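Local coordinates for hypothetical protein PA0115 (Pseudomonas aeruginosa, PDB 1XEB) that probably transfers an acyl group, such as acetyl, from acyl-coenzyme A to an amine, as a member of the ElaA family of GNAT-type N-acyltransferases, at residues H9-L13 against L45-H51; L24-F29 against R80-S84; V40-D44 against Y63-L67; G74-I78 against T111-L115. All blocks are in the same frame, centred on the assembly; numbering follows the deposited sequence.

Interaction 1. Residues H9-L13 against L45-H51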
loop_
_atom_site.group_PDB
_atom_site.type_symbol
_atom_site.label_atom_id
_atom_site.label_comp_id
_atom_site.label_asym_id
_atom_site.label_seq_id
_atom_site.Cartn_x
_atom_site.Cartn_y
_atom_site.Cartn_z
ATOM N N HIS A 9 10.705 -6.758 -5.906
ATOM C CA HIS A 9 11.634 -5.781 -5.375
ATOM C C HIS A 9 11.631 -4.725 -6.483
ATOM O O HIS A 9 11.486 -5.065 -7.663
ATOM C CB HIS A 9 13.015 -6.425 -5.245
ATOM C CG HIS A 9 14.040 -5.550 -4.606
ATOM N ND1 HIS A 9 14.563 -4.440 -5.229
ATOM C CD2 HIS A 9 14.657 -5.635 -3.404
ATOM C CE1 HIS A 9 15.462 -3.878 -4.439
ATOM N NE2 HIS A 9 15.538 -4.584 -3.326
ATOM N N HIS A 10 11.787 -3.457 -6.126
ATOM C CA HIS A 10 11.771 -2.411 -7.135
ATOM C C HIS A 10 12.841 -2.566 -8.216
ATOM O O HIS A 10 12.629 -2.161 -9.356
ATOM C CB HIS A 10 11.915 -1.041 -6.476
ATOM C CG HIS A 10 13.292 -0.749 -5.981
ATOM N ND1 HIS A 10 14.268 -0.201 -6.783
ATOM C CD2 HIS A 10 13.860 -0.925 -4.763
ATOM C CE1 HIS A 10 15.378 -0.048 -6.082
ATOM N NE2 HIS A 10 15.157 -0.481 -4.854
ATOM N N ALA A 11 13.985 -3.141 -7.863
ATOM C CA ALA A 11 15.068 -3.306 -8.821
ATOM C C ALA A 11 14.731 -4.295 -9.929
ATOM O O ALA A 11 15.444 -4.373 -10.923
ATOM C CB ALA A 11 16.326 -3.751 -8.106
ATOM N N ASP A 12 13.640 -5.038 -9.746
ATOM C CA ASP A 12 13.192 -6.032 -10.708
ATOM C C ASP A 12 11.948 -5.616 -11.495
ATOM O O ASP A 12 11.413 -6.395 -12.287
ATOM C CB ASP A 12 12.930 -7.359 -9.991
ATOM C CG ASP A 12 14.194 -7.952 -9.407
ATOM O OD1 ASP A 12 15.201 -8.006 -10.147
ATOM O OD2 ASP A 12 14.195 -8.364 -8.227
ATOM N N LEU A 13 11.478 -4.393 -11.289
ATOM C CA LEU A 13 10.315 -3.934 -12.035
ATOM C C LEU A 13 10.653 -3.784 -13.527
ATOM O O LEU A 13 11.803 -3.532 -13.896
ATOM C CB LEU A 13 9.839 -2.577 -11.498
ATOM C CG LEU A 13 9.244 -2.495 -10.090
ATOM C CD1 LEU A 13 9.134 -1.058 -9.654
ATOM C CD2 LEU A 13 7.887 -3.157 -10.078
ATOM N N LEU A 45 11.762 3.653 -5.895
ATOM C CA LEU A 45 12.949 2.931 -6.374
ATOM C C LEU A 45 14.174 3.068 -5.465
ATOM O O LEU A 45 15.265 3.377 -5.937
ATOM C CB LEU A 45 13.324 3.408 -7.784
ATOM C CG LEU A 45 12.183 3.686 -8.759
ATOM C CD1 LEU A 45 12.775 4.225 -10.070
ATOM C CD2 LEU A 45 11.360 2.415 -9.000
ATOM N N VAL A 46 13.999 2.848 -4.170
ATOM C CA VAL A 46 15.121 2.954 -3.239
ATOM C C VAL A 46 15.116 1.803 -2.252
ATOM O O VAL A 46 14.080 1.168 -2.054
ATOM C CB VAL A 46 15.069 4.266 -2.430
ATOM C CG1 VAL A 46 15.292 5.462 -3.359
ATOM C CG2 VAL A 46 13.717 4.362 -1.694
ATOM N N GLY A 47 16.274 1.563 -1.631
ATOM C CA GLY A 47 16.427 0.494 -0.660
ATOM C C GLY A 47 15.797 -0.805 -1.125
ATOM O O GLY A 47 16.128 -1.318 -2.201
ATOM N N ASP A 48 14.889 -1.343 -0.315
ATOM C CA ASP A 48 14.220 -2.581 -0.667
ATOM C C ASP A 48 12.702 -2.411 -0.821
ATOM O O ASP A 48 11.928 -3.340 -0.573
ATOM C CB ASP A 48 14.530 -3.676 0.364
ATOM C CG ASP A 48 15.979 -4.170 0.286
ATOM O OD1 ASP A 48 16.459 -4.490 -0.829
ATOM O OD2 ASP A 48 16.629 -4.250 1.348
ATOM N N THR A 49 12.266 -1.233 -1.236
ATOM C CA THR A 49 10.843 -1.046 -1.417
ATOM C C THR A 49 10.271 -2.147 -2.322
ATOM O O THR A 49 10.787 -2.397 -3.425
ATOM C CB THR A 49 10.540 0.286 -2.066
ATOM O OG1 THR A 49 11.007 1.341 -1.231
ATOM C CG2 THR A 49 9.058 0.432 -2.275
ATOM N N HIS A 50 9.219 -2.819 -1.864
ATOM C CA HIS A 50 8.608 -3.842 -2.702
ATOM C C HIS A 50 7.286 -3.350 -3.269
ATOM O O HIS A 50 6.728 -2.359 -2.794
ATOM C CB HIS A 50 8.413 -5.154 -1.928
ATOM C CG HIS A 50 9.637 -6.014 -1.900
ATOM N ND1 HIS A 50 10.812 -5.613 -1.310
ATOM C CD2 HIS A 50 9.883 -7.238 -2.429
ATOM C CE1 HIS A 50 11.731 -6.549 -1.477
ATOM N NE2 HIS A 50 11.192 -7.544 -2.153
ATOM N N HIS A 51 6.804 -4.038 -4.301
ATOM C CA HIS A 51 5.552 -3.674 -4.940
ATOM C C HIS A 51 4.665 -4.908 -5.144
ATOM O O HIS A 51 5.005 -5.824 -5.908
ATOM C CB HIS A 51 5.848 -2.985 -6.276
ATOM C CG HIS A 51 6.718 -1.770 -6.140
ATOM N ND1 HIS A 51 6.208 -0.493 -6.027
ATOM C CD2 HIS A 51 8.065 -1.649 -6.029
ATOM C CE1 HIS A 51 7.203 0.360 -5.847
ATOM N NE2 HIS A 51 8.339 -0.318 -5.843
#
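Two histidines, H9 and H10, carry the polar part of the contact, each donating from NE2 to the turn V46-T49. H9 NE2 reaches D48 OD1 at 2.7 Å on its anti lone pair, in the plane of the ring. H9 holds its ring anti to the backbone N (chi1 -175°), where ND1 accepts the amide of A11, so both ring nitrogens are engaged and the ring's rotation is fixed. H10 NE2 donates a hydrogen bond to G47 O at 2.9 Å, from above the carbonyl plane, while its backbone N bonds to T49 O. Here the end of strand 4-9 pairs antiparallel with the start of strand 50-56: H9 and H50 form a non-hydrogen-bonded pair, next to the type II' turn, whose second residue, G47, suits the positive phi. Ring contacts fill in the rest. H9 CA sits over the H50 face, 3.7 Å from the ring centroid, and the H9 ring makes an offset edge-to-face stack on it, planes 72° apart. L45 CA lies over H10, and L13 CD1 over H51, a flat aromatic surface that a branched aliphatic tip can cover. L13 CD1 also meets L45 CD2 at 4.2 Å.

Interaction 2. Residues L24-F29 against R80-S84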
loop_
_atom_site.group_PDB
_atom_site.type_symbol
_atom_site.label_atom_id
_atom_site.label_comp_id
_atom_site.label_asym_id
_atom_site.label_seq_id
_atom_site.Cartn_x
_atom_site.Cartn_y
_atom_site.Cartn_z
ATOM N N LEU A 24 -2.140 3.549 -11.950
ATOM C CA LEU A 24 -3.288 3.162 -11.127
ATOM C C LEU A 24 -3.358 4.082 -9.909
ATOM O O LEU A 24 -4.430 4.571 -9.520
ATOM C CB LEU A 24 -3.150 1.707 -10.672
ATOM C CG LEU A 24 -4.238 1.207 -9.712
ATOM C CD1 LEU A 24 -5.617 1.402 -10.324
ATOM C CD2 LEU A 24 -3.994 -0.259 -9.392
ATOM N N ARG A 25 -2.193 4.336 -9.325
ATOM C CA ARG A 25 -2.095 5.186 -8.144
ATOM C C ARG A 25 -2.566 6.607 -8.422
ATOM O O ARG A 25 -3.256 7.227 -7.594
ATOM C CB ARG A 25 -0.652 5.172 -7.628
ATOM C CG ARG A 25 -0.352 3.974 -6.746
ATOM C CD ARG A 25 1.138 3.758 -6.545
ATOM N NE ARG A 25 1.874 4.993 -6.266
ATOM C CZ ARG A 25 3.173 5.016 -6.027
ATOM N NH1 ARG A 25 3.802 6.169 -5.789
ATOM N NH2 ARG A 25 3.842 3.869 -6.013
ATOM N N THR A 26 -2.213 7.113 -9.597
ATOM C CA THR A 26 -2.591 8.461 -9.980
ATOM C C THR A 26 -4.086 8.524 -10.233
ATOM O O THR A 26 -4.774 9.478 -9.827
ATOM C CB THR A 26 -1.866 8.900 -11.265
ATOM O OG1 THR A 26 -0.454 8.918 -11.041
ATOM C CG2 THR A 26 -2.320 10.276 -11.673
ATOM N N GLU A 27 -4.589 7.497 -10.908
ATOM C CA GLU A 27 -6.004 7.445 -11.230
ATOM C C GLU A 27 -6.866 7.522 -9.980
ATOM O O GLU A 27 -7.871 8.221 -9.963
ATOM C CB GLU A 27 -6.306 6.169 -12.001
ATOM C CG GLU A 27 -7.782 5.936 -12.292
ATOM C CD GLU A 27 -7.989 4.668 -13.094
ATOM O OE1 GLU A 27 -7.775 4.709 -14.329
ATOM O OE2 GLU A 27 -8.338 3.627 -12.483
ATOM N N VAL A 28 -6.467 6.808 -8.929
ATOM C CA VAL A 28 -7.234 6.812 -7.693
ATOM C C VAL A 28 -6.901 7.931 -6.707
ATOM O O VAL A 28 -7.788 8.675 -6.323
ATOM C CB VAL A 28 -7.128 5.454 -6.989
ATOM C CG1 VAL A 28 -7.886 5.471 -5.668
ATOM C CG2 VAL A 28 -7.707 4.378 -7.909
ATOM N N PHE A 29 -5.642 8.059 -6.299
ATOM C CA PHE A 29 -5.261 9.100 -5.337
ATOM C C PHE A 29 -5.250 10.515 -5.898
ATOM O O PHE A 29 -5.535 11.462 -5.169
ATOM C CB PHE A 29 -3.895 8.782 -4.707
ATOM C CG PHE A 29 -3.865 7.475 -3.980
ATOM C CD1 PHE A 29 -2.881 6.534 -4.256
ATOM C CD2 PHE A 29 -4.862 7.156 -3.065
ATOM C CE1 PHE A 29 -2.888 5.291 -3.644
ATOM C CE2 PHE A 29 -4.881 5.920 -2.447
ATOM C CZ PHE A 29 -3.892 4.976 -2.737
ATOM N N ARG A 80 0.044 3.356 -0.136
ATOM C CA ARG A 80 -0.470 3.390 -1.500
ATOM C C ARG A 80 -1.389 2.191 -1.784
ATOM O O ARG A 80 -1.341 1.591 -2.864
ATOM C CB ARG A 80 0.696 3.424 -2.482
ATOM C CG ARG A 80 1.507 4.708 -2.429
ATOM C CD ARG A 80 0.665 5.871 -2.897
ATOM N NE ARG A 80 1.441 7.061 -3.262
ATOM C CZ ARG A 80 1.963 7.924 -2.404
ATOM N NH1 ARG A 80 2.645 8.974 -2.853
ATOM N NH2 ARG A 80 1.807 7.744 -1.101
ATOM N N VAL A 81 -2.211 1.845 -0.794
ATOM C CA VAL A 81 -3.143 0.728 -0.914
ATOM C C VAL A 81 -4.257 1.177 -1.850
ATOM O O VAL A 81 -4.965 2.150 -1.571
ATOM C CB VAL A 81 -3.725 0.326 0.467
ATOM C CG1 VAL A 81 -4.824 -0.716 0.286
ATOM C CG2 VAL A 81 -2.616 -0.242 1.350
ATOM N N VAL A 82 -4.402 0.468 -2.966
ATOM C CA VAL A 82 -5.388 0.854 -3.968
ATOM C C VAL A 82 -5.950 -0.329 -4.751
ATOM O O VAL A 82 -5.304 -1.360 -4.925
ATOM C CB VAL A 82 -4.752 1.874 -4.973
ATOM C CG1 VAL A 82 -3.662 1.196 -5.797
ATOM C CG2 VAL A 82 -5.800 2.452 -5.892
ATOM N N SER A 83 -7.169 -0.163 -5.230
ATOM C CA SER A 83 -7.804 -1.199 -6.014
ATOM C C SER A 83 -8.586 -0.446 -7.071
ATOM O O SER A 83 -9.181 0.584 -6.776
ATOM C CB SER A 83 -8.742 -2.034 -5.135
ATOM O OG SER A 83 -9.914 -1.303 -4.811
ATOM N N SER A 84 -8.572 -0.946 -8.303
ATOM C CA SER A 84 -9.298 -0.291 -9.393
ATOM C C SER A 84 -10.795 -0.179 -9.095
ATOM O O SER A 84 -11.427 -1.130 -8.618
ATOM C CB SER A 84 -9.094 -1.052 -10.702
ATOM O OG SER A 84 -9.738 -0.373 -11.767
#
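V82 points from strand 80-83 at helix 24-29, and its two methyls meet different helix residues. V82 CG1 meets L24 CD2 at 3.9 Å, the leucine and valine lying antiparallel side by side, while V82 CG2 meets V28 CG2 at 3.4 Å. A beta-branched valine suits this place, since one short side chain offers a methyl to each neighbour. F29 adds a third apolar contact: its CZ lies 3.9 Å from V82 CB, and the ring's edge, at F29 CZ, meets V81 O at 3.2 Å, near the ring plane. The ring also rests obliquely against the aliphatic part of R80, with F29 CE1 3.7 Å from R80 CD.

Farther out, R25 and R80 run nearly perpendicular to each other, their guanidinium planes 86° apart, and R80 CG lies over a face of the R25 group. R25 NH1 comes within 3.6 Å of R80 NE. These like charges are brought together by E39, whose OE2 forms salt bridges with both R25 NE and R80 NE, and R25 NH2 has a second carboxylate partner in D44. The bend of R25 at chi3 (44°) turns its head toward R80. The axes of segments 24-29 and 80-83 are inclined at 85° and approach to 8.7 Å; helix 15-32 thus lies across one face of the sheet, as the first helix does in the GNAT fold.

Interaction 3. Residues V40-D44 against Y63-L67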
loop_
_atom_site.group_PDB
_atom_site.type_symbol
_atom_site.label_atom_id
_atom_site.label_comp_id
_atom_site.label_asym_id
_atom_site.label_seq_id
_atom_site.Cartn_x
_atom_site.Cartn_y
_atom_site.Cartn_z
ATOM N N VAL A 40 4.394 10.636 -7.373
ATOM C CA VAL A 40 5.713 10.046 -7.619
ATOM C C VAL A 40 6.623 10.641 -6.558
ATOM O O VAL A 40 7.411 11.546 -6.830
ATOM C CB VAL A 40 6.212 10.436 -9.016
ATOM C CG1 VAL A 40 7.455 9.645 -9.376
ATOM C CG2 VAL A 40 5.096 10.230 -10.020
ATOM N N ASP A 41 6.509 10.104 -5.348
ATOM C CA ASP A 41 7.223 10.621 -4.192
ATOM C C ASP A 41 8.659 10.210 -3.909
ATOM O O ASP A 41 9.161 10.491 -2.826
ATOM C CB ASP A 41 6.371 10.386 -2.928
ATOM C CG ASP A 41 6.295 8.911 -2.515
ATOM O OD1 ASP A 41 5.783 8.635 -1.409
ATOM O OD2 ASP A 41 6.739 8.028 -3.272
ATOM N N GLY A 42 9.325 9.546 -4.844
ATOM C CA GLY A 42 10.709 9.158 -4.601
ATOM C C GLY A 42 10.992 7.955 -3.703
ATOM O O GLY A 42 12.155 7.580 -3.524
ATOM N N LEU A 43 9.968 7.328 -3.130
ATOM C CA LEU A 43 10.225 6.173 -2.261
ATOM C C LEU A 43 10.016 4.858 -2.998
ATOM O O LEU A 43 10.147 3.768 -2.409
ATOM C CB LEU A 43 9.313 6.218 -1.039
ATOM C CG LEU A 43 9.426 7.495 -0.216
ATOM C CD1 LEU A 43 8.336 7.512 0.838
ATOM C CD2 LEU A 43 10.817 7.579 0.422
ATOM N N ASP A 44 9.724 4.960 -4.290
ATOM C CA ASP A 44 9.458 3.792 -5.114
ATOM C C ASP A 44 10.652 2.992 -5.581
ATOM O O ASP A 44 10.568 1.771 -5.658
ATOM C CB ASP A 44 8.624 4.185 -6.327
ATOM C CG ASP A 44 7.204 4.560 -5.961
ATOM O OD1 ASP A 44 6.819 5.735 -6.140
ATOM O OD2 ASP A 44 6.461 3.674 -5.493
ATOM N N TYR A 63 -3.055 -2.865 -6.012
ATOM C CA TYR A 63 -1.667 -2.599 -5.701
ATOM C C TYR A 63 -1.468 -2.073 -4.289
ATOM O O TYR A 63 -2.372 -1.503 -3.685
ATOM C CB TYR A 63 -1.136 -1.554 -6.684
ATOM C CG TYR A 63 0.215 -0.981 -6.328
ATOM C CD1 TYR A 63 1.388 -1.565 -6.798
ATOM C CD2 TYR A 63 0.319 0.128 -5.498
ATOM C CE1 TYR A 63 2.635 -1.053 -6.449
ATOM C CE2 TYR A 63 1.557 0.641 -5.137
ATOM C CZ TYR A 63 2.714 0.051 -5.617
ATOM O OH TYR A 63 3.948 0.578 -5.287
ATOM N N LEU A 64 -0.277 -2.311 -3.762
ATOM C CA LEU A 64 0.122 -1.770 -2.478
ATOM C C LEU A 64 1.655 -1.797 -2.439
ATOM O O LEU A 64 2.310 -2.657 -3.049
ATOM C CB LEU A 64 -0.507 -2.519 -1.288
ATOM C CG LEU A 64 0.022 -3.823 -0.700
ATOM C CD1 LEU A 64 1.435 -3.649 -0.133
ATOM C CD2 LEU A 64 -0.941 -4.252 0.399
ATOM N N ARG A 65 2.213 -0.822 -1.740
ATOM C CA ARG A 65 3.650 -0.682 -1.625
ATOM C C ARG A 65 4.166 -0.978 -0.216
ATOM O O ARG A 65 3.538 -0.623 0.790
ATOM C CB ARG A 65 4.045 0.742 -2.027
ATOM C CG ARG A 65 5.525 1.033 -1.913
ATOM C CD ARG A 65 5.836 2.448 -2.361
ATOM N NE ARG A 65 5.275 3.458 -1.465
ATOM C CZ ARG A 65 5.440 4.767 -1.635
ATOM N NH1 ARG A 65 6.148 5.217 -2.672
ATOM N NH2 ARG A 65 4.904 5.627 -0.771
ATOM N N LEU A 66 5.323 -1.630 -0.170
ATOM C CA LEU A 66 5.984 -1.966 1.074
ATOM C C LEU A 66 7.348 -1.253 1.163
ATOM O O LEU A 66 8.230 -1.475 0.333
ATOM C CB LEU A 66 6.167 -3.490 1.160
ATOM C CG LEU A 66 4.836 -4.245 1.242
ATOM C CD1 LEU A 66 4.909 -5.573 0.516
ATOM C CD2 LEU A 66 4.479 -4.448 2.678
ATOM N N LEU A 67 7.516 -0.388 2.161
ATOM C CA LEU A 67 8.791 0.306 2.358
ATOM C C LEU A 67 9.612 -0.482 3.395
ATOM O O LEU A 67 9.071 -0.881 4.434
ATOM C CB LEU A 67 8.541 1.734 2.848
ATOM C CG LEU A 67 7.955 2.764 1.871
ATOM C CD1 LEU A 67 6.802 2.165 1.124
ATOM C CD2 LEU A 67 7.500 4.009 2.627
#
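R65 sends its guanidinium end-on into the carboxylate of D41, one nitrogen to each oxygen. R65 NH1 reaches D41 OD2 at 2.9 Å and R65 NH2 reaches D41 OD1 at 3.2 Å, both on syn lone pairs and both nearly straight. The two flat groups lie 10° from coplanar, the arrangement for which arginine and aspartate are well matched. R65 NH1 has a second acceptor, D44 OD2, at 3.2 Å; this bond is weak and more bent. D44 OD2 takes its stronger bond from R25 NH2, so this oxygen joins two arginines. D41 OD2 also receives a weak bond from the amide of L43. R65 starts out extended, CG anti to the backbone N (chi1 178°), and bends at chi3 to bring its head to the loop. The network thus ties the loop between helix 15-32 and strand 50-56 to strand 59-67, a central strand of the GNAT sheet. Y63, on the same face as R65, has its OH bonded to H51 ND1 and, weakly, to R25 NH2. Apolar contact accompanies the ion pairs: L43 CB lies over one face of the guanidinium, 3.7 Å from R65 NH1, and L43 CD1 packs on L67 CD2.

Interaction 4. Residues G74-I78 against T111-L115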
loop_
_atom_site.group_PDB
_atom_site.type_symbol
_atom_site.label_atom_id
_atom_site.label_comp_id
_atom_site.label_asym_id
_atom_site.label_seq_id
_atom_site.Cartn_x
_atom_site.Cartn_y
_atom_site.Cartn_z
ATOM N N GLY A 74 12.921 1.219 11.722
ATOM C CA GLY A 74 12.525 -0.073 12.268
ATOM C C GLY A 74 11.091 -0.558 12.157
ATOM O O GLY A 74 10.643 -1.355 12.984
ATOM N N GLN A 75 10.367 -0.094 11.146
ATOM C CA GLN A 75 8.988 -0.518 10.932
ATOM C C GLN A 75 8.813 -0.745 9.419
ATOM O O GLN A 75 9.370 0.017 8.624
ATOM C CB GLN A 75 8.001 0.572 11.385
ATOM C CG GLN A 75 8.279 1.243 12.742
ATOM C CD GLN A 75 7.083 2.085 13.251
ATOM O OE1 GLN A 75 6.230 1.593 14.021
ATOM N NE2 GLN A 75 7.012 3.349 12.815
ATOM N N VAL A 76 8.095 -1.794 9.009
ATOM C CA VAL A 76 7.871 -1.969 7.579
ATOM C C VAL A 76 6.665 -1.067 7.337
ATOM O O VAL A 76 5.703 -1.120 8.091
ATOM C CB VAL A 76 7.524 -3.447 7.155
ATOM C CG1 VAL A 76 8.388 -4.449 7.913
ATOM C CG2 VAL A 76 6.062 -3.734 7.353
ATOM N N VAL A 77 6.728 -0.213 6.323
ATOM C CA VAL A 77 5.622 0.694 6.051
ATOM C C VAL A 77 4.799 0.261 4.852
ATOM O O VAL A 77 5.325 0.072 3.753
ATOM C CB VAL A 77 6.125 2.148 5.823
ATOM C CG1 VAL A 77 4.949 3.080 5.506
ATOM C CG2 VAL A 77 6.847 2.645 7.059
ATOM N N ILE A 78 3.500 0.097 5.084
ATOM C CA ILE A 78 2.546 -0.301 4.048
ATOM C C ILE A 78 1.823 0.972 3.612
ATOM O O ILE A 78 1.355 1.723 4.447
ATOM C CB ILE A 78 1.531 -1.314 4.620
ATOM C CG1 ILE A 78 2.122 -2.707 4.594
ATOM C CG2 ILE A 78 0.235 -1.271 3.851
ATOM C CD1 ILE A 78 1.281 -3.701 5.352
ATOM N N THR A 111 9.272 -7.942 12.131
ATOM C CA THR A 111 9.396 -6.489 12.119
ATOM C C THR A 111 7.974 -5.950 12.124
ATOM O O THR A 111 7.164 -6.322 11.273
ATOM C CB THR A 111 10.099 -5.992 10.854
ATOM O OG1 THR A 111 11.375 -6.633 10.735
ATOM C CG2 THR A 111 10.282 -4.486 10.911
ATOM N N PRO A 112 7.638 -5.084 13.093
ATOM C CA PRO A 112 6.281 -4.544 13.134
ATOM C C PRO A 112 5.942 -3.754 11.876
ATOM O O PRO A 112 6.814 -3.147 11.268
ATOM C CB PRO A 112 6.283 -3.684 14.399
ATOM C CG PRO A 112 7.693 -3.325 14.566
ATOM C CD PRO A 112 8.424 -4.585 14.228
ATOM N N VAL A 113 4.662 -3.779 11.507
ATOM C CA VAL A 113 4.167 -3.098 10.319
ATOM C C VAL A 113 3.423 -1.800 10.652
ATOM O O VAL A 113 2.602 -1.754 11.581
ATOM C CB VAL A 113 3.220 -4.036 9.510
ATOM C CG1 VAL A 113 2.740 -3.328 8.254
ATOM C CG2 VAL A 113 3.959 -5.320 9.124
ATOM N N TYR A 114 3.704 -0.750 9.883
ATOM C CA TYR A 114 3.068 0.539 10.116
ATOM C C TYR A 114 2.355 1.077 8.881
ATOM O O TYR A 114 2.815 0.910 7.756
ATOM C CB TYR A 114 4.107 1.561 10.626
ATOM C CG TYR A 114 3.570 2.966 10.808
ATOM C CD1 TYR A 114 3.405 3.823 9.716
ATOM C CD2 TYR A 114 3.164 3.416 12.052
ATOM C CE1 TYR A 114 2.842 5.092 9.867
ATOM C CE2 TYR A 114 2.600 4.675 12.218
ATOM C CZ TYR A 114 2.436 5.512 11.123
ATOM O OH TYR A 114 1.841 6.759 11.281
ATOM N N LEU A 115 1.212 1.716 9.107
ATOM C CA LEU A 115 0.462 2.309 8.012
ATOM C C LEU A 115 -0.254 3.536 8.516
ATOM O O LEU A 115 -0.501 3.685 9.720
ATOM C CB LEU A 115 -0.541 1.307 7.402
ATOM C CG LEU A 115 -1.686 0.706 8.243
ATOM C CD1 LEU A 115 -2.744 1.735 8.550
ATOM C CD2 LEU A 115 -2.325 -0.424 7.456
#
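V76 lays its CG1 methyl against T111 CG2 at 3.5 Å, while its other methyl, V76 CG2, lies 3.5 Å from V113 CG1. T111 is well suited to this double duty: its methyl, anti to the backbone N, packs on the valine, while OG1 bonds back to W108 O at the end of helix 92-108. Farther along the same face, I78 CD1 to V113 CG1 is a close 3.3 Å contact. Compact branched residues fit here because helix 92-108 lies over this face, with A104 touching both V76 and V113 and A100 touching I78.

The backbones pair in parallel, and three bonds alternate between them: V76 N to P112 O (2.9 Å), Y114 N to V76 O (2.7 Å) and I78 N to Y114 O (2.9 Å). P112, lacking an amide proton, can join the ladder only as an acceptor, through its carbonyl. Strand 76-83, helix 92-108 and strand 113-118 make up a beta-alpha-beta crossover, the unit which in GNAT enzymes carries the acyl-CoA-binding elements; the directions of strand segments 76-78 and 113-115 are inclined by 36°.

On the opposite face lie V77 and Y114. The extended Q75 side chain slants across Y114, NE2 standing 3.9 Å from Y114 CD2 with the amide plane tilted 43° to the ring. Q75 OE1 takes a weak hydrogen bond from R148 NE, on strand 142-149, which pairs with 113-118. The Y114 ring is directed away from strand 76-78, to V133 and T134 of a loop. V77 CG1 approaches Y114 O at 3.8 Å.

In the fold
All four contacts belong to one mixed sheet and the helix and loops packed on it. Across that sheet, strands 4-9, 50-56, 59-67, 76-83 and 113-118 are successive neighbours, so interactions 1, 3 and 4 follow its width; the centres of 1 and 3 are about 9 Å apart, those of 3 and 4 about 13 Å. Interaction 3 touches 1 through Y63 and H51 and touches 2, whose centre is about 11 Å away, through the R25-D44 salt bridge. Along the chain it is nested inside the loop that interaction 2 closes. Interactions 2 and 4 share strand 76-83, yet have centres about 20 Å apart. Interaction 2 fixes helix 15-32 on the strand that opens the beta-alpha-beta crossover; interaction 4 pairs that unit's two strands.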